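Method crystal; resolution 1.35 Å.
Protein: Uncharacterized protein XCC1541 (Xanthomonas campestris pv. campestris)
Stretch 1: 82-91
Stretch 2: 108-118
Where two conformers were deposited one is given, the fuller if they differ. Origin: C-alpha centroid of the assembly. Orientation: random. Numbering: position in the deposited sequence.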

ATOM      1  N   SER A  82       7.865  14.201  -3.871  1.00 11.36           N
ATOM      2  CA  SER A  82       7.626  15.549  -3.279  1.00 11.53           C
ATOM      3  C   SER A  82       7.365  16.583  -4.392  1.00 11.41           C
ATOM      4  O   SER A  82       6.395  16.431  -5.128  1.00 11.29           O
ATOM      5  CB  SER A  82       8.771  15.883  -2.309  1.00 14.35           C
ATOM      6  OG  SER A  82       8.291  16.980  -1.502  1.00 21.86           O
ATOM      7  N   LEU A  83       8.193  17.634  -4.517  1.00 12.68           N
ATOM      8  CA  LEU A  83       7.954  18.623  -5.572  1.00 12.62           C
ATOM      9  C   LEU A  83       7.844  17.952  -6.944  1.00 11.06           C
ATOM     10  O   LEU A  83       7.071  18.387  -7.787  1.00 12.02           O
ATOM     11  CB  LEU A  83       9.040  19.673  -5.577  1.00 12.79           C
ATOM     12  CG  LEU A  83       8.848  20.847  -6.547  1.00 14.37           C
ATOM     13  CD1 LEU A  83       7.519  21.543  -6.378  1.00 14.69           C
ATOM     14  CD2 LEU A  83      10.030  21.826  -6.399  1.00 14.53           C
ATOM     15  N   GLY A  84       8.638  16.889  -7.125  1.00 10.15           N
ATOM     16  CA  GLY A  84       8.586  16.107  -8.371  1.00 10.96           C
ATOM     17  C   GLY A  84       7.257  15.458  -8.576  1.00 10.99           C
ATOM     18  O   GLY A  84       6.782  15.346  -9.715  1.00 10.07           O
ATOM     19  N   SER A  85       6.619  15.007  -7.480  1.00 10.35           N
ATOM     20  CA  SER A  85       5.276  14.479  -7.591  1.00  9.01           C
ATOM     21  C   SER A  85       4.247  15.532  -7.968  1.00  8.97           C
ATOM     22  O   SER A  85       3.348  15.249  -8.747  1.00 11.52           O
ATOM     23  CB  SER A  85       4.837  13.797  -6.288  1.00 10.62           C
ATOM     24  OG  SER A  85       5.589  12.636  -6.087  1.00 10.56           O
ATOM     25  N   TYR A  86       4.393  16.704  -7.359  1.00 10.50           N
ATOM     26  CA  TYR A  86       3.496  17.799  -7.640  1.00 11.09           C
ATOM     27  C   TYR A  86       3.557  18.098  -9.134  1.00 10.58           C
ATOM     28  O   TYR A  86       2.525  18.169  -9.775  1.00 11.52           O
ATOM     29  CB  TYR A  86       3.908  19.013  -6.863  1.00 12.06           C
ATOM     30  CG  TYR A  86       3.090  20.207  -7.223  1.00 12.45           C
ATOM     31  CD1 TYR A  86       1.805  20.386  -6.730  1.00 13.00           C
ATOM     32  CD2 TYR A  86       3.593  21.156  -8.085  1.00 12.83           C
ATOM     33  CE1 TYR A  86       1.010  21.513  -7.057  1.00 13.15           C
ATOM     34  CE2 TYR A  86       2.819  22.298  -8.452  1.00 13.57           C
ATOM     35  CZ  TYR A  86       1.536  22.477  -7.939  1.00 14.41           C
ATOM     36  OH  TYR A  86       0.828  23.575  -8.309  1.00 16.44           O
ATOM     37  N   ILE A  87       4.741  18.223  -9.707  1.00 11.00           N
ATOM     38  CA  ILE A  87       4.739  18.606 -11.136  1.00 11.26           C
ATOM     39  C   ILE A  87       4.302  17.453 -12.065  1.00 11.16           C
ATOM     40  O   ILE A  87       3.687  17.676 -13.102  1.00 11.58           O
ATOM     41  CB  ILE A  87       6.079  19.222 -11.591  1.00 12.48           C
ATOM     42  CG1 ILE A  87       7.256  18.265 -11.453  1.00 11.04           C
ATOM     43  CG2 ILE A  87       6.314  20.536 -10.829  1.00 12.32           C
ATOM     44  CD1 ILE A  87       8.513  18.752 -12.181  1.00 13.85           C
ATOM     45  N   ALA A  88       4.569  16.205 -11.668  1.00 11.58           N
ATOM     46  CA  ALA A  88       4.123  15.058 -12.453  1.00 11.41           C
ATOM     47  C   ALA A  88       2.626  15.065 -12.512  1.00 11.96           C
ATOM     48  O   ALA A  88       2.002  14.902 -13.547  1.00 10.69           O
ATOM     49  CB  ALA A  88       4.686  13.743 -11.837  1.00 10.23           C
ATOM     50  N   ALA A  89       1.985  15.266 -11.364  1.00 10.00           N
ATOM     51  CA  ALA A  89       0.548  15.317 -11.320  1.00 11.27           C
ATOM     52  C   ALA A  89      -0.034  16.454 -12.163  1.00 10.43           C
ATOM     53  O   ALA A  89      -0.914  16.225 -12.952  1.00 10.61           O
ATOM     54  CB  ALA A  89       0.079  15.387  -9.838  1.00 11.14           C
ATOM     55  N   GLN A  90       0.510  17.631 -12.047  1.00 12.15           N
ATOM     56  CA  GLN A  90       0.000  18.776 -12.807  1.00 12.82           C
ATOM     57  C   GLN A  90       0.185  18.537 -14.330  1.00 12.04           C
ATOM     58  O   GLN A  90      -0.745  18.807 -15.101  1.00 14.35           O
ATOM     59  CB  GLN A  90       0.647  20.102 -12.387  1.00 15.43           C
ATOM     60  CG  GLN A  90       0.425  20.487 -10.952  1.00 15.08           C
ATOM     61  CD  GLN A  90      -1.033  20.770 -10.621  1.00 21.09           C
ATOM     62  OE1 GLN A  90      -1.872  20.983 -11.487  1.00 27.90           O
ATOM     63  NE2 GLN A  90      -1.329  20.782  -9.358  1.00 25.15           N
ATOM     64  N   VAL A  91       1.331  17.963 -14.702  1.00 12.57           N
ATOM     65  CA  VAL A  91       1.615  17.714 -16.112  1.00 13.77           C
ATOM     66  C   VAL A  91       0.687  16.672 -16.678  1.00 14.11           C
ATOM     67  O   VAL A  91       0.331  16.751 -17.854  1.00 15.87           O
ATOM     68  CB  VAL A  91       3.125  17.395 -16.342  1.00 12.54           C
ATOM     69  CG1 VAL A  91       3.397  16.800 -17.765  1.00 13.69           C
ATOM     70  CG2 VAL A  91       3.920  18.678 -16.072  1.00 14.70           C
ATOM     71  N   LYS A 108      -0.657  21.090  -1.263  1.00 19.55           N
ATOM     72  CA  LYS A 108      -0.728  22.541  -1.320  1.00 23.15           C
ATOM     73  C   LYS A 108       0.602  23.075  -1.828  1.00 23.23           C
ATOM     74  O   LYS A 108       1.652  22.503  -1.521  1.00 24.03           O
ATOM     75  CB  LYS A 108      -0.964  23.064   0.086  1.00 23.03           C
ATOM     76  CG  LYS A 108      -2.183  22.498   0.832  1.00 29.06           C
ATOM     77  CD  LYS A 108      -2.175  22.920   2.320  1.00 29.62           C
ATOM     78  CE  LYS A 108      -3.217  22.147   3.130  1.00 34.48           C
ATOM     79  NZ  LYS A 108      -3.521  22.810   4.426  1.00 42.07           N
HETATM   80  N   MSE A 109       0.567  24.182  -2.565  0.50 21.09           N
HETATM   81  CA  MSE A 109       1.772  24.754  -3.149  0.50 20.98           C
HETATM   82  C   MSE A 109       1.665  26.279  -3.125  0.50 22.57           C
HETATM   83  O   MSE A 109       1.693  26.906  -4.176  0.50 21.69           O
HETATM   84  CB  MSE A 109       1.945  24.192  -4.572  0.50 19.79           C
HETATM   85  CG  MSE A 109       3.257  24.534  -5.337  0.50 18.67           C
HETATM   86 SE   MSE A 109       4.867  23.935  -4.531  0.45 19.73          SE
HETATM   87  CE  MSE A 109       4.550  22.035  -4.454  0.50 14.08           C
ATOM     88  N   GLY A 110       1.452  26.822  -1.921  1.00 25.74           N
ATOM     89  CA  GLY A 110       1.387  28.264  -1.681  1.00 27.99           C
ATOM     90  C   GLY A 110       0.438  28.923  -2.648  1.00 26.23           C
ATOM     91  O   GLY A 110      -0.721  28.506  -2.782  1.00 26.97           O
ATOM     92  N   PRO A 111       0.920  29.931  -3.390  1.00 24.88           N
ATOM     93  CA  PRO A 111       0.053  30.578  -4.365  1.00 24.35           C
ATOM     94  C   PRO A 111      -0.162  29.798  -5.663  1.00 22.75           C
ATOM     95  O   PRO A 111      -0.972  30.203  -6.470  1.00 22.48           O
ATOM     96  CB  PRO A 111       0.815  31.881  -4.671  1.00 23.01           C
ATOM     97  CG  PRO A 111       2.213  31.480  -4.515  1.00 27.70           C
ATOM     98  CD  PRO A 111       2.266  30.539  -3.384  1.00 25.22           C
ATOM     99  N   LEU A 112       0.511  28.653  -5.849  1.00 20.94           N
ATOM    100  CA  LEU A 112       0.298  27.850  -7.050  1.00 19.72           C
ATOM    101  C   LEU A 112      -0.923  26.910  -6.872  1.00 16.49           C
ATOM    102  O   LEU A 112      -1.414  26.717  -5.744  1.00 17.08           O
ATOM    103  CB  LEU A 112       1.546  27.028  -7.442  1.00 22.29           C
ATOM    104  CG  LEU A 112       2.697  27.839  -8.083  1.00 28.13           C
ATOM    105  CD1 LEU A 112       3.877  26.981  -8.498  1.00 26.41           C
ATOM    106  CD2 LEU A 112       2.178  28.623  -9.315  1.00 33.45           C
ATOM    107  N   PRO A 113      -1.451  26.391  -7.982  1.00 19.70           N
ATOM    108  CA  PRO A 113      -2.604  25.511  -7.865  1.00 18.83           C
ATOM    109  C   PRO A 113      -2.395  24.299  -6.940  1.00 16.08           C
ATOM    110  O   PRO A 113      -1.272  23.771  -6.820  1.00 14.93           O
ATOM    111  CB  PRO A 113      -2.834  25.043  -9.298  1.00 21.36           C
ATOM    112  CG  PRO A 113      -2.231  26.109 -10.148  1.00 24.51           C
ATOM    113  CD  PRO A 113      -1.088  26.639  -9.390  1.00 21.91           C
ATOM    114  N   ALA A 114      -3.460  23.945  -6.245  1.00 16.26           N
ATOM    115  CA  ALA A 114      -3.495  22.752  -5.421  1.00 15.67           C
ATOM    116  C   ALA A 114      -3.242  21.536  -6.309  1.00 14.58           C
ATOM    117  O   ALA A 114      -3.428  21.547  -7.539  1.00 13.88           O
ATOM    118  CB  ALA A 114      -4.836  22.629  -4.760  1.00 18.29           C
ATOM    119  N   LEU A 115      -2.745  20.502  -5.658  1.00 11.95           N
ATOM    120  CA  LEU A 115      -2.460  19.258  -6.346  1.00 11.37           C
ATOM    121  C   LEU A 115      -3.686  18.754  -7.042  1.00 10.96           C
ATOM    122  O   LEU A 115      -4.746  18.698  -6.463  1.00 12.93           O
ATOM    123  CB  LEU A 115      -2.037  18.212  -5.342  1.00 11.98           C
ATOM    124  CG  LEU A 115      -1.527  16.836  -5.850  1.00 11.16           C
ATOM    125  CD1 LEU A 115      -0.172  16.927  -6.602  1.00 11.84           C
ATOM    126  CD2 LEU A 115      -1.495  15.865  -4.716  1.00 12.86           C
ATOM    127  N   ASP A 116      -3.520  18.355  -8.318  1.00 11.80           N
ATOM    128  CA  ASP A 116      -4.571  17.716  -9.111  1.00 11.96           C
ATOM    129  C   ASP A 116      -3.871  16.812 -10.102  1.00 12.47           C
ATOM    130  O   ASP A 116      -2.692  16.936 -10.326  1.00 10.92           O
ATOM    131  CB  ASP A 116      -5.467  18.758  -9.777  1.00 12.82           C
ATOM    132  CG  ASP A 116      -6.783  18.209 -10.265  1.00 11.95           C
ATOM    133  OD1 ASP A 116      -7.196  17.139  -9.861  1.00 17.26           O
ATOM    134  OD2 ASP A 116      -7.447  18.962 -11.001  1.00 19.76           O
ATOM    135  N   ALA A 117      -4.649  15.945 -10.734  1.00 11.47           N
ATOM    136  CA  ALA A 117      -4.135  14.941 -11.624  1.00 10.18           C
ATOM    137  C   ALA A 117      -5.219  14.482 -12.605  1.00 12.34           C
ATOM    138  O   ALA A 117      -6.402  14.556 -12.315  1.00 12.63           O
ATOM    139  CB  ALA A 117      -3.601  13.749 -10.822  1.00 14.00           C
ATOM    140  N   ALA A 118      -4.769  13.934 -13.726  1.00 13.46           N
ATOM    141  CA  ALA A 118      -5.658  13.314 -14.694  1.00 12.48           C
ATOM    142  C   ALA A 118      -6.327  12.116 -14.050  1.00 14.12           C
ATOM    143  O   ALA A 118      -5.798  11.483 -13.119  1.00 11.96           O
ATOM    144  CB  ALA A 118      -4.830  12.849 -15.867  1.00 16.09           C
TER

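The contact sets one face of the helix formed by residues 83 to 91 against an irregular segment, 108 to 118, that has no regular helix or strand. Together the stretches bury 466 Å², and Tyr-86 contributes the largest share, 112 Å². The segment draws closer along the helix: the CA atoms of Tyr-86 and Leu-115 lie 6.3 Å apart, those of Ala-89 and Ala-117 only 4.7 Å.

Tyr-86 is the principal bump. Its CA-to-CB bond points sideways, but with chi1 at 174° (t) the ring extends into the hollow lined by Met-109, Leu-112, Pro-113 and Leu-115. At its tip, OH donates a hydrogen bond to Pro-113 O at 2.6 Å, and the same Tyr-86 OH packs 3.6 Å from Leu-112 CB. The long, flat side chain suits this site because it pairs apolar surface with a polar end that meets a backbone carbonyl.

One face of the ring is covered by Met-109, a selenomethionine. Its CE lies 3.9 Å from the centroid of the Tyr-86 ring and 22° off the normal, the geometry of a CH-pi contact. The side chain reaches this position through a t, p, p conformation that folds the methyl inward, where CE also meets Leu-83 CD1 at 3.6 Å. The methyl thus fills the notch between leucine and tyrosine. A type II' turn from Met-109 to Leu-112 reverses the segment, closed by Leu-112 N to Met-109 O at 2.7 Å; Gly-110 occupies a positive-phi position (50°), which favours glycine.

Leu-115 supplies a second bump. Although its CA-to-CB bond points away from the helix, its t, p rotamer brings the end back, placing CD1 3.6 Å from Ala-89 CB and 4.0 Å from Tyr-86 CD1. Here the helix offers a hollow, and the small Ala-89 side chain makes the close approach possible: its CB points toward the segment and sits 3.2 Å from Asp-116 O and 4.1 Å from Ala-117 CB.

Gln-90 adds the second polar tie. Its CA-to-CB bond points away, yet chi1 and chi2, both m, curl the amide back so that NE2 donates to Ala-114 O at 2.9 Å, with an N-H...O angle of 145°. Proximity alone is not bonding: Gln-90 NE2 and Asp-116 N, 3.4 Å apart, are both donors. The two hydrogen bonds therefore anchor consecutive carbonyls, those of Pro-113 and Ala-114, while apolar packing fills the space around them.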